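Local coordinates for protein sucrose 6(F)-phosphate phosphorylase (Thermoanaerobacterium thermosaccharolyticum DSM 571, PDB 6S9V) that belongs to the alpha-amylase family of carbohydrate-active enzymes, pairing a TIM-type barrel with a C-terminal antiparallel beta domain, at residues A[269-275]-A[299-305]; A[207-213]-A[247-253]; A[232-236]-A[262-268]; A[383-387]-A[465-469]. All coordinates share one frame; numbering follows the deposited sequence.

Interaction 1 of 4, residues A[269-275]-A[299-305]; sequences LIYDFIL and PINQFTM
Ile270, Asp272 and Phe303 supply the backbone hydrogen bonds between 269-275 and 299-305: Phe303 N donates to Ile270 O over 3.0 Å, and Asp272 N donates to Phe303 O over 2.9 Å. Beyond them a water continues the ladder, donating to Asp272 O (2.7 Å) and accepting from Met305 N. Tyr271 and Phe303 thus form a parallel bridge between the sixth and seventh strands of the eight-stranded barrel, a sheet that strand 388-392 continues beyond 302-304. Among polar side chains, Gln302 donates through NE2 to Pro299 O at 2.9 Å, almost in its own amide plane and at 173°. The bond fixes the amide rotation and lays OE1 against the backbone of Asp272, 3.0 Å from Asp272 CA. Asp272 OD1 takes Leu275 N and Ile274 N, capping the coming helix 275-285, and also Tyr294 OH; OD2 forms a salt bridge with Arg298. Apolar contacts gather round Tyr271 and Phe303. Met305 CG stands between backbone N and carbonyl carbon (chi1 72°), and a bend at chi3 (93°) carries CE between Tyr271 and Phe273, 3.5 Å from Phe273 CE1. Met305 SD stands obliquely, 5.2 Å from the Phe273 ring centroid, a Met-aromatic contact. Leu269 CD1 lies 4.2 Å from Phe303 CE1, at the ring edge.

Interaction 2 of 4, residues A[207-213]-A[247-253]; sequences IVRLDAV and IELLLEV
Strands 207-210 and 248-251 are the parallel pair of a beta-alpha-beta unit connected by helix 230-244, and where they end Arg209, Asp211 and Glu252 form a salt-bridge network. Val208 N to Glu248 O (2.9 Å), Leu250 N to Val208 O (2.8 Å) and Leu210 N to Leu250 O bind the strands; a last bond, from Glu252 N to Leu210 O, is weak. On the helix side, Val208 CG2 is pressed to 3.4 Å from Ile247 CG2, and Leu210 CD1 meets Leu249 CD1 at 3.9 Å. On the other face Arg209 runs out extended as far as NE, its CG opposite the backbone N (chi1 174°), to reach Asp211 OD1 with NH1 at 3.2 Å, near the guanidinium plane; NH1 also pairs with Asp96. Glu252 CB lies over one guanidinium face, and its OE1, 3.5 Å from Arg209 NH2, is attracted by charge alone. The same OE1 accepts from Ala212 N at 2.8 Å. Asp211 OD1 and Glu252 OE1 approach to 3.4 Å, a repulsion that Arg209 probably offsets. A sulfate ion at Arg209 NE and a BTB molecule at Asp211 OD1, both probably from the crystallisation liquor, are consistent with a pocket here, at the C-terminal strand ends, where alpha-amylase family barrels have their active site.

Interaction 3 of 4, residues A[232-236]-A[262-268]; sequences YEFLD and KLAERGF
Arg266 lies over the ring of Tyr232 in a cation-pi contact, with Arg266 CZ 4.2 Å from the ring centroid and 9° off the normal. The guanidinium is not flat on the ring but tilted by 57°, which dips NH1 over the ring centre, while Arg266 CD comes to 3.4 Å from Tyr232 CE1. At the far end of the tyrosine, OH touches aliphatic carbon, 3.4 Å from Leu263 CD2 and 3.5 Å from Lys262 CG. Phe268 CE2 meets Tyr232 at its edge, and the CZ of Phe268 wedges against Leu235 CB at 3.7 Å. Asp236 OD1 comes up to the rim of that phenyl ring, 3.5 Å from Phe268 CZ, with carboxylate and ring nearly coplanar. Leu235 CD1 and Leu263 CD2 close the inner side against Leu251 of the barrel strand.

In the second shell, Lys262 CE lies over one face of the Arg266 guanidinium, toward its rim, and Lys262 NZ forms a salt bridge with Glu228. Phe268 is set by a Schellman motif that ends helix 257-265: Phe268 N bonds to Leu263 O, and Gly267 N, of a residue with positive phi, bonds to Ala264 O. Lys239 makes a cation-pi contact with the Phe268 ring. With no hydrogen bond between the segments, the junction probably rests on ring electrostatics and dispersion, an acidic oxygen being drawn to the positive rim of Phe268 and Arg266 to the face of Tyr232.

Interaction 4 of 4, residues A[383-387]-A[465-469]; sequences FFTPG and RLTWK
Trp468 and Phe384 slide past each other in opposite directions, with their nearest side-chain approach, 3.5 Å, between Phe384 CD2 and Trp468 CD1. The planes of the phenyl and the five-membered indole ring make 59°, an oblique pairing with centroids 5.5 Å apart. With its CG opposite the carbonyl carbon (chi1 -72°), the indole reaches back to the backbone of Phe384, where NE1 donates to Phe384 O at 2.9 Å. The oxygen sits close to the indole plane; NE1 approaches well off the C=O axis, at a C=O...donor angle of 117°, and is tilted from the carbonyl plane. The bond pins the indole's rotation and gives a backbone carbonyl near the C-terminal end of helix 372-384 a partner. That helix precedes strand 388-392, the eighth of the barrel, whereas strand 463-470 belongs to the five-stranded antiparallel sheet that follows the barrel, as domain C does in alpha-amylase relatives; the contact joins the two domains. The six-membered part of the indole crosses Pro386 obliquely, with Trp468 CZ2 3.8 Å from Pro386 CG. Two residues earlier in the strand, Leu466 points the same way as Trp468: its CD1 packs 4.0 Å from Phe384 CB, and its carbonyl O lies 3.6 Å from Phe384 CE2. Phe450 meets both aromatic residues, edge-to-face in the case of Phe384, and Phe454 of the neighbouring strand 453-456 touches Trp468, Pro386 and Leu466.

Reading from the N terminus, interaction 2 opens at 207-213 and interaction 3 at 232-236, before 247-253 closes the first and 262-268 the second, so the two cross. Strands four and five and the helices 230-244 and 257-265 are thereby interlocked, with Leu251 packing against Leu235, Leu263 and Phe268. Interaction 1 starts at once at 269-275, is joined to interaction 2 by a probable hydrogen bond from Leu251 N to Leu269 O, and closes after two intervening helices at 299-305. Interaction 4 comes last, in series, closing a loop of 77 residues between barrel and C-terminal sheet; it touches interaction 1 through Pro386 against Ile300.

Interaction 1 of 4, residues A[269-275]-A[299-305]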
# COMPACT_ATOMS: atom_id res chain seq x y z
N LEU A 269 10.71 1.45 -7.41
CA LEU A 269 10.19 1.89 -6.13
C LEU A 269 9.34 0.80 -5.48
O LEU A 269 8.54 0.15 -6.15
CB LEU A 269 9.36 3.17 -6.29
CG LEU A 269 10.11 4.41 -6.77
CD1 LEU A 269 9.16 5.50 -7.24
CD2 LEU A 269 10.98 4.93 -5.64
N ILE A 270 9.51 0.62 -4.18
CA ILE A 270 8.80 -0.39 -3.41
C ILE A 270 8.22 0.23 -2.14
O ILE A 270 8.58 1.33 -1.73
CB ILE A 270 9.69 -1.59 -3.04
CG1 ILE A 270 10.85 -1.13 -2.15
CG2 ILE A 270 10.20 -2.29 -4.29
CD1 ILE A 270 11.63 -2.27 -1.51
N TYR A 271 7.34 -0.53 -1.51
CA TYR A 271 6.84 -0.20 -0.18
C TYR A 271 7.71 -0.85 0.88
O TYR A 271 8.15 -2.00 0.74
CB TYR A 271 5.41 -0.70 0.01
CG TYR A 271 4.35 0.12 -0.67
CD1 TYR A 271 3.95 1.34 -0.13
CD2 TYR A 271 3.72 -0.33 -1.82
CE1 TYR A 271 2.96 2.09 -0.73
CE2 TYR A 271 2.74 0.41 -2.43
CZ TYR A 271 2.36 1.62 -1.88
OH TYR A 271 1.38 2.37 -2.48
N ASP A 272 7.91 -0.14 1.98
CA ASP A 272 8.62 -0.70 3.12
C ASP A 272 7.61 -1.51 3.94
O ASP A 272 6.91 -0.98 4.80
CB ASP A 272 9.27 0.39 3.95
CG ASP A 272 10.22 -0.16 5.00
OD1 ASP A 272 10.03 -1.32 5.41
OD2 ASP A 272 11.18 0.55 5.38
N PHE A 273 7.51 -2.80 3.64
CA PHE A 273 6.58 -3.68 4.35
C PHE A 273 7.21 -4.37 5.56
O PHE A 273 6.55 -5.19 6.21
CB PHE A 273 6.02 -4.73 3.39
CG PHE A 273 4.97 -4.18 2.42
CD1 PHE A 273 3.97 -3.31 2.86
CD2 PHE A 273 5.00 -4.55 1.09
CE1 PHE A 273 3.01 -2.83 1.98
CE2 PHE A 273 4.04 -4.07 0.20
CZ PHE A 273 3.05 -3.21 0.64
N ILE A 274 8.45 -4.04 5.89
CA ILE A 274 9.13 -4.60 7.06
C ILE A 274 9.04 -3.64 8.24
O ILE A 274 8.94 -4.08 9.40
CB ILE A 274 10.60 -4.92 6.72
CG1 ILE A 274 10.67 -6.09 5.74
CG2 ILE A 274 11.40 -5.25 7.97
CD1 ILE A 274 11.99 -6.21 5.02
N LEU A 275 9.07 -2.34 7.97
CA LEU A 275 9.04 -1.36 9.05
C LEU A 275 7.79 -1.42 9.92
O LEU A 275 7.91 -1.19 11.13
CB LEU A 275 9.19 0.05 8.47
CG LEU A 275 9.46 1.18 9.46
CD1 LEU A 275 10.84 1.09 10.08
CD2 LEU A 275 9.26 2.53 8.76
N PRO A 299 17.27 -0.79 1.48
CA PRO A 299 17.32 0.29 0.49
C PRO A 299 16.56 1.50 1.02
O PRO A 299 15.61 1.38 1.79
CB PRO A 299 16.65 -0.32 -0.74
CG PRO A 299 15.78 -1.42 -0.21
CD PRO A 299 16.45 -1.94 1.04
N ILE A 300 16.99 2.68 0.59
CA ILE A 300 16.35 3.89 1.10
C ILE A 300 15.21 4.37 0.21
O ILE A 300 14.41 5.20 0.65
CB ILE A 300 17.35 5.03 1.32
CG1 ILE A 300 17.90 5.55 -0.01
CG2 ILE A 300 18.48 4.57 2.22
CD1 ILE A 300 18.82 6.75 0.16
N ASN A 301 15.13 3.91 -1.04
CA ASN A 301 14.11 4.42 -1.96
C ASN A 301 12.84 3.57 -1.83
O ASN A 301 12.45 2.79 -2.70
CB ASN A 301 14.66 4.50 -3.37
CG ASN A 301 15.59 5.70 -3.55
OD1 ASN A 301 15.14 6.84 -3.72
ND2 ASN A 301 16.89 5.46 -3.45
N GLN A 302 12.21 3.74 -0.68
CA GLN A 302 10.98 3.06 -0.32
C GLN A 302 9.95 4.07 0.16
O GLN A 302 10.29 5.14 0.67
CB GLN A 302 11.20 2.04 0.79
CG GLN A 302 12.32 1.05 0.55
CD GLN A 302 12.24 -0.10 1.54
OE1 GLN A 302 11.23 -0.79 1.63
NE2 GLN A 302 13.31 -0.29 2.31
N PHE A 303 8.68 3.72 0.01
CA PHE A 303 7.59 4.45 0.64
C PHE A 303 7.33 3.80 1.99
O PHE A 303 7.04 2.60 2.05
CB PHE A 303 6.35 4.44 -0.23
CG PHE A 303 6.41 5.39 -1.38
CD1 PHE A 303 7.25 5.14 -2.45
CD2 PHE A 303 5.65 6.54 -1.38
CE1 PHE A 303 7.31 6.02 -3.52
CE2 PHE A 303 5.70 7.42 -2.44
CZ PHE A 303 6.54 7.16 -3.51
N THR A 304 7.47 4.58 3.06
CA THR A 304 7.29 4.03 4.40
C THR A 304 5.87 4.25 4.90
O THR A 304 5.14 5.14 4.44
CB THR A 304 8.26 4.66 5.41
OG1 THR A 304 7.96 6.05 5.58
CG2 THR A 304 9.70 4.49 4.94
N MET A 305 5.48 3.41 5.85
CA MET A 305 4.15 3.48 6.43
C MET A 305 4.21 2.79 7.77
O MET A 305 5.13 2.01 8.05
CB MET A 305 3.11 2.81 5.53
CG MET A 305 3.25 1.29 5.52
SD MET A 305 2.39 0.52 4.14
CE MET A 305 3.73 0.45 2.96
O HOH W 1 6.97 1.27 6.27

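Interaction 2 of 4, residues A[207-213]-A[247-253]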
# COMPACT_ATOMS: atom_id res chain seq x y z
N ILE A 207 2.24 9.43 -9.80
CA ILE A 207 2.72 8.16 -9.28
C ILE A 207 1.60 7.13 -9.40
O ILE A 207 0.44 7.43 -9.09
CB ILE A 207 3.19 8.28 -7.81
CG1 ILE A 207 4.15 9.47 -7.67
CG2 ILE A 207 3.85 7.00 -7.36
CD1 ILE A 207 4.54 9.77 -6.23
N VAL A 208 1.95 5.93 -9.84
CA VAL A 208 0.95 4.88 -10.03
C VAL A 208 1.40 3.65 -9.26
O VAL A 208 2.50 3.13 -9.48
CB VAL A 208 0.73 4.55 -11.51
CG1 VAL A 208 -0.09 3.27 -11.66
CG2 VAL A 208 0.00 5.70 -12.20
N ARG A 209 0.53 3.17 -8.38
CA ARG A 209 0.76 1.96 -7.62
C ARG A 209 0.29 0.77 -8.45
O ARG A 209 -0.86 0.73 -8.90
CB ARG A 209 -0.01 2.03 -6.30
CG ARG A 209 -0.00 0.78 -5.42
CD ARG A 209 -0.89 1.04 -4.19
NE ARG A 209 -0.88 -0.03 -3.19
CZ ARG A 209 -1.59 -1.15 -3.27
NH1 ARG A 209 -2.36 -1.38 -4.33
NH2 ARG A 209 -1.52 -2.04 -2.29
N LEU A 210 1.17 -0.21 -8.64
CA LEU A 210 0.84 -1.43 -9.37
C LEU A 210 0.30 -2.45 -8.37
O LEU A 210 1.06 -3.16 -7.71
CB LEU A 210 2.05 -1.96 -10.11
CG LEU A 210 2.65 -1.05 -11.18
CD1 LEU A 210 3.63 -1.83 -12.02
CD2 LEU A 210 1.58 -0.44 -12.08
N ASP A 211 -1.02 -2.55 -8.30
CA ASP A 211 -1.67 -3.45 -7.36
C ASP A 211 -1.44 -4.90 -7.76
O ASP A 211 -1.59 -5.27 -8.92
CB ASP A 211 -3.17 -3.16 -7.32
CG ASP A 211 -3.93 -4.15 -6.47
OD1 ASP A 211 -3.72 -4.15 -5.24
OD2 ASP A 211 -4.75 -4.91 -7.02
N ALA A 212 -1.06 -5.73 -6.78
CA ALA A 212 -0.97 -7.18 -6.97
C ALA A 212 -0.08 -7.53 -8.15
O ALA A 212 -0.29 -8.54 -8.82
CB ALA A 212 -2.36 -7.79 -7.14
N VAL A 213 0.95 -6.72 -8.40
CA VAL A 213 1.78 -6.93 -9.58
C VAL A 213 2.46 -8.29 -9.53
O VAL A 213 2.72 -8.91 -10.57
CB VAL A 213 2.80 -5.78 -9.74
CG1 VAL A 213 3.83 -5.80 -8.62
CG2 VAL A 213 3.47 -5.86 -11.11
N ILE A 247 5.05 9.39 -15.43
CA ILE A 247 4.57 8.66 -14.26
C ILE A 247 5.67 7.77 -13.72
O ILE A 247 6.34 7.06 -14.48
CB ILE A 247 3.31 7.84 -14.60
CG1 ILE A 247 2.17 8.78 -14.99
CG2 ILE A 247 2.90 6.97 -13.42
CD1 ILE A 247 0.91 8.07 -15.49
N GLU A 248 5.86 7.79 -12.40
CA GLU A 248 6.72 6.83 -11.71
C GLU A 248 5.86 5.70 -11.16
O GLU A 248 4.72 5.93 -10.74
CB GLU A 248 7.48 7.50 -10.56
CG GLU A 248 8.44 8.62 -10.96
CD GLU A 248 9.85 8.13 -11.26
OE1 GLU A 248 10.11 6.91 -11.18
OE2 GLU A 248 10.71 8.99 -11.57
N LEU A 249 6.39 4.48 -11.18
CA LEU A 249 5.66 3.30 -10.71
C LEU A 249 6.09 2.95 -9.29
O LEU A 249 7.28 2.98 -8.96
CB LEU A 249 5.89 2.09 -11.62
CG LEU A 249 5.44 2.24 -13.08
CD1 LEU A 249 5.67 0.94 -13.84
CD2 LEU A 249 3.99 2.66 -13.18
N LEU A 250 5.10 2.61 -8.46
CA LEU A 250 5.32 2.11 -7.10
C LEU A 250 4.76 0.70 -7.06
O LEU A 250 3.56 0.49 -7.23
CB LEU A 250 4.63 3.02 -6.08
CG LEU A 250 4.59 2.60 -4.61
CD1 LEU A 250 5.96 2.24 -4.07
CD2 LEU A 250 3.96 3.73 -3.80
N LEU A 251 5.64 -0.29 -6.89
CA LEU A 251 5.24 -1.69 -6.93
C LEU A 251 4.83 -2.16 -5.54
O LEU A 251 5.54 -1.92 -4.56
CB LEU A 251 6.37 -2.57 -7.45
CG LEU A 251 6.78 -2.39 -8.91
CD1 LEU A 251 7.13 -0.97 -9.28
CD2 LEU A 251 7.94 -3.34 -9.22
N GLU A 252 3.68 -2.83 -5.47
CA GLU A 252 3.20 -3.45 -4.24
C GLU A 252 3.46 -4.94 -4.31
O GLU A 252 2.79 -5.66 -5.05
CB GLU A 252 1.72 -3.18 -4.02
CG GLU A 252 1.15 -3.93 -2.81
CD GLU A 252 0.21 -5.07 -3.19
OE1 GLU A 252 -0.61 -4.90 -4.11
OE2 GLU A 252 0.31 -6.15 -2.57
N VAL A 253 4.43 -5.42 -3.52
CA VAL A 253 4.82 -6.82 -3.52
C VAL A 253 4.98 -7.23 -2.06
O VAL A 253 5.86 -6.72 -1.36
CB VAL A 253 6.12 -7.07 -4.29
CG1 VAL A 253 6.55 -8.54 -4.22
CG2 VAL A 253 5.96 -6.65 -5.75

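Interaction 3 of 4, residues A[232-236]-A[262-268]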
# COMPACT_ATOMS: atom_id res chain seq x y z
N TYR A 232 9.95 -9.65 -14.80
CA TYR A 232 10.78 -8.47 -15.04
C TYR A 232 10.60 -7.92 -16.45
O TYR A 232 10.77 -6.71 -16.68
CB TYR A 232 12.25 -8.80 -14.76
CG TYR A 232 12.60 -8.58 -13.31
CD1 TYR A 232 12.79 -7.30 -12.82
CD2 TYR A 232 12.71 -9.64 -12.42
CE1 TYR A 232 13.09 -7.08 -11.50
CE2 TYR A 232 13.02 -9.42 -11.08
CZ TYR A 232 13.21 -8.13 -10.63
OH TYR A 232 13.52 -7.87 -9.32
N GLU A 233 10.23 -8.77 -17.40
CA GLU A 233 9.92 -8.29 -18.74
C GLU A 233 8.69 -7.39 -18.73
O GLU A 233 8.64 -6.37 -19.43
CB GLU A 233 9.71 -9.48 -19.67
CG GLU A 233 10.90 -10.43 -19.73
CD GLU A 233 10.63 -11.65 -20.59
OE1 GLU A 233 10.14 -11.47 -21.72
OE2 GLU A 233 10.91 -12.78 -20.13
N PHE A 234 7.67 -7.75 -17.94
CA PHE A 234 6.51 -6.89 -17.78
C PHE A 234 6.85 -5.62 -17.03
O PHE A 234 6.44 -4.52 -17.42
CB PHE A 234 5.39 -7.64 -17.06
CG PHE A 234 4.20 -6.78 -16.75
CD1 PHE A 234 3.28 -6.47 -17.74
CD2 PHE A 234 4.01 -6.26 -15.48
CE1 PHE A 234 2.19 -5.67 -17.47
CE2 PHE A 234 2.91 -5.47 -15.20
CZ PHE A 234 2.00 -5.17 -16.20
N LEU A 235 7.58 -5.75 -15.91
CA LEU A 235 7.95 -4.57 -15.14
C LEU A 235 8.76 -3.59 -15.97
O LEU A 235 8.50 -2.38 -15.95
CB LEU A 235 8.72 -4.98 -13.89
CG LEU A 235 7.94 -5.72 -12.82
CD1 LEU A 235 8.87 -6.23 -11.73
CD2 LEU A 235 6.85 -4.82 -12.22
N ASP A 236 9.74 -4.09 -16.73
CA ASP A 236 10.54 -3.20 -17.55
C ASP A 236 9.68 -2.51 -18.60
O ASP A 236 9.81 -1.30 -18.82
CB ASP A 236 11.67 -3.98 -18.24
CG ASP A 236 12.72 -4.49 -17.26
OD1 ASP A 236 12.76 -4.00 -16.11
OD2 ASP A 236 13.50 -5.39 -17.64
N LYS A 262 15.77 -6.89 -4.38
CA LYS A 262 16.21 -6.98 -5.77
C LYS A 262 15.45 -5.99 -6.64
O LYS A 262 16.03 -5.38 -7.55
CB LYS A 262 16.04 -8.41 -6.27
CG LYS A 262 16.49 -8.65 -7.70
CD LYS A 262 16.53 -10.15 -7.97
CE LYS A 262 16.56 -10.49 -9.45
NZ LYS A 262 16.36 -11.95 -9.65
N LEU A 263 14.16 -5.79 -6.38
CA LEU A 263 13.40 -4.78 -7.10
C LEU A 263 14.02 -3.39 -6.92
O LEU A 263 14.25 -2.67 -7.90
CB LEU A 263 11.95 -4.78 -6.61
CG LEU A 263 11.11 -5.94 -7.13
CD1 LEU A 263 9.77 -6.00 -6.38
CD2 LEU A 263 10.89 -5.82 -8.62
N ALA A 264 14.29 -3.01 -5.67
CA ALA A 264 14.96 -1.74 -5.40
C ALA A 264 16.34 -1.69 -6.04
O ALA A 264 16.73 -0.66 -6.61
CB ALA A 264 15.06 -1.51 -3.89
N GLU A 265 17.10 -2.78 -5.95
CA GLU A 265 18.43 -2.82 -6.55
C GLU A 265 18.35 -2.61 -8.06
O GLU A 265 19.28 -2.06 -8.67
CB GLU A 265 19.11 -4.14 -6.20
CG GLU A 265 20.60 -4.22 -6.54
CD GLU A 265 20.87 -4.61 -7.98
OE1 GLU A 265 20.07 -5.38 -8.56
OE2 GLU A 265 21.90 -4.17 -8.54
N ARG A 266 17.27 -3.06 -8.69
CA ARG A 266 17.07 -2.89 -10.12
C ARG A 266 16.38 -1.59 -10.49
O ARG A 266 16.09 -1.38 -11.67
CB ARG A 266 16.29 -4.09 -10.66
CG ARG A 266 17.12 -5.36 -10.66
CD ARG A 266 16.42 -6.53 -11.30
NE ARG A 266 17.33 -7.66 -11.45
CZ ARG A 266 17.09 -8.73 -12.21
NH1 ARG A 266 15.96 -8.82 -12.89
NH2 ARG A 266 17.99 -9.69 -12.30
N GLY A 267 16.16 -0.70 -9.52
CA GLY A 267 15.65 0.63 -9.81
C GLY A 267 14.16 0.81 -9.73
O GLY A 267 13.64 1.79 -10.29
N PHE A 268 13.44 -0.10 -9.08
CA PHE A 268 12.00 0.02 -8.88
C PHE A 268 11.68 0.54 -7.49
O PHE A 268 12.30 0.13 -6.50
CB PHE A 268 11.30 -1.34 -9.09
CG PHE A 268 11.39 -1.85 -10.50
CD1 PHE A 268 10.50 -1.43 -11.47
CD2 PHE A 268 12.37 -2.76 -10.85
CE1 PHE A 268 10.59 -1.91 -12.77
CE2 PHE A 268 12.47 -3.24 -12.15
CZ PHE A 268 11.57 -2.80 -13.10

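Interaction 4 of 4, residues A[383-387]-A[465-469]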
# COMPACT_ATOMS: atom_id res chain seq x y z
N PHE A 383 9.19 8.80 10.42
CA PHE A 383 9.56 10.00 9.69
C PHE A 383 11.07 10.21 9.65
O PHE A 383 11.58 10.86 8.73
CB PHE A 383 8.89 11.23 10.31
CG PHE A 383 7.38 11.22 10.23
CD1 PHE A 383 6.70 10.32 9.41
CD2 PHE A 383 6.63 12.12 10.97
CE1 PHE A 383 5.32 10.32 9.35
CE2 PHE A 383 5.25 12.13 10.90
CZ PHE A 383 4.59 11.23 10.09
N PHE A 384 11.81 9.66 10.62
CA PHE A 384 13.27 9.73 10.61
C PHE A 384 13.91 8.61 9.78
O PHE A 384 15.12 8.64 9.57
CB PHE A 384 13.83 9.70 12.04
CG PHE A 384 13.96 11.06 12.65
CD1 PHE A 384 12.84 11.77 13.06
CD2 PHE A 384 15.20 11.66 12.78
CE1 PHE A 384 12.95 13.03 13.59
CE2 PHE A 384 15.32 12.93 13.30
CZ PHE A 384 14.20 13.62 13.71
N THR A 385 13.13 7.63 9.34
CA THR A 385 13.64 6.56 8.49
C THR A 385 13.71 7.04 7.04
O THR A 385 12.74 7.63 6.55
CB THR A 385 12.73 5.33 8.58
OG1 THR A 385 12.73 4.84 9.92
CG2 THR A 385 13.23 4.21 7.64
N PRO A 386 14.83 6.83 6.34
CA PRO A 386 14.89 7.24 4.94
C PRO A 386 13.77 6.61 4.12
O PRO A 386 13.46 5.42 4.26
CB PRO A 386 16.27 6.74 4.49
CG PRO A 386 17.09 6.71 5.74
CD PRO A 386 16.11 6.30 6.83
N GLY A 387 13.18 7.42 3.26
CA GLY A 387 12.04 7.02 2.45
C GLY A 387 10.95 8.08 2.49
O GLY A 387 10.96 8.99 3.30
N ARG A 465 18.38 6.86 18.61
CA ARG A 465 19.03 8.13 18.30
C ARG A 465 19.34 8.16 16.82
O ARG A 465 20.21 7.41 16.35
CB ARG A 465 20.30 8.32 19.13
CG ARG A 465 20.05 8.49 20.61
CD ARG A 465 21.29 8.99 21.36
NE ARG A 465 21.47 10.44 21.25
CZ ARG A 465 22.35 11.14 21.95
NH1 ARG A 465 23.16 10.54 22.82
NH2 ARG A 465 22.44 12.46 21.79
N LEU A 466 18.63 9.01 16.08
CA LEU A 466 18.78 9.15 14.64
C LEU A 466 18.92 10.62 14.29
O LEU A 466 18.21 11.47 14.84
CB LEU A 466 17.58 8.55 13.91
CG LEU A 466 17.26 7.09 14.25
CD1 LEU A 466 15.93 6.68 13.60
CD2 LEU A 466 18.39 6.14 13.82
N THR A 467 19.81 10.93 13.34
CA THR A 467 20.14 12.30 13.01
C THR A 467 20.12 12.53 11.51
O THR A 467 20.60 11.70 10.73
CB THR A 467 21.53 12.68 13.56
OG1 THR A 467 21.50 12.71 14.99
CG2 THR A 467 21.99 14.03 13.01
N TRP A 468 19.56 13.68 11.11
CA TRP A 468 19.64 14.19 9.74
C TRP A 468 20.42 15.50 9.75
O TRP A 468 20.27 16.32 10.67
CB TRP A 468 18.24 14.40 9.15
CG TRP A 468 17.53 13.12 8.83
CD1 TRP A 468 16.79 12.36 9.69
CD2 TRP A 468 17.51 12.45 7.57
NE1 TRP A 468 16.29 11.26 9.03
CE2 TRP A 468 16.72 11.29 7.73
CE3 TRP A 468 18.07 12.72 6.32
CZ2 TRP A 468 16.50 10.39 6.69
CZ3 TRP A 468 17.84 11.82 5.28
CH2 TRP A 468 17.06 10.67 5.47
N LYS A 469 21.25 15.70 8.73
CA LYS A 469 22.06 16.90 8.64
C LYS A 469 22.01 17.47 7.23
O LYS A 469 22.20 16.73 6.26
CB LYS A 469 23.52 16.60 9.00
CG LYS A 469 23.76 16.29 10.47
CD LYS A 469 25.19 15.84 10.75
CE LYS A 469 26.20 16.95 10.51
NZ LYS A 469 26.20 17.91 11.65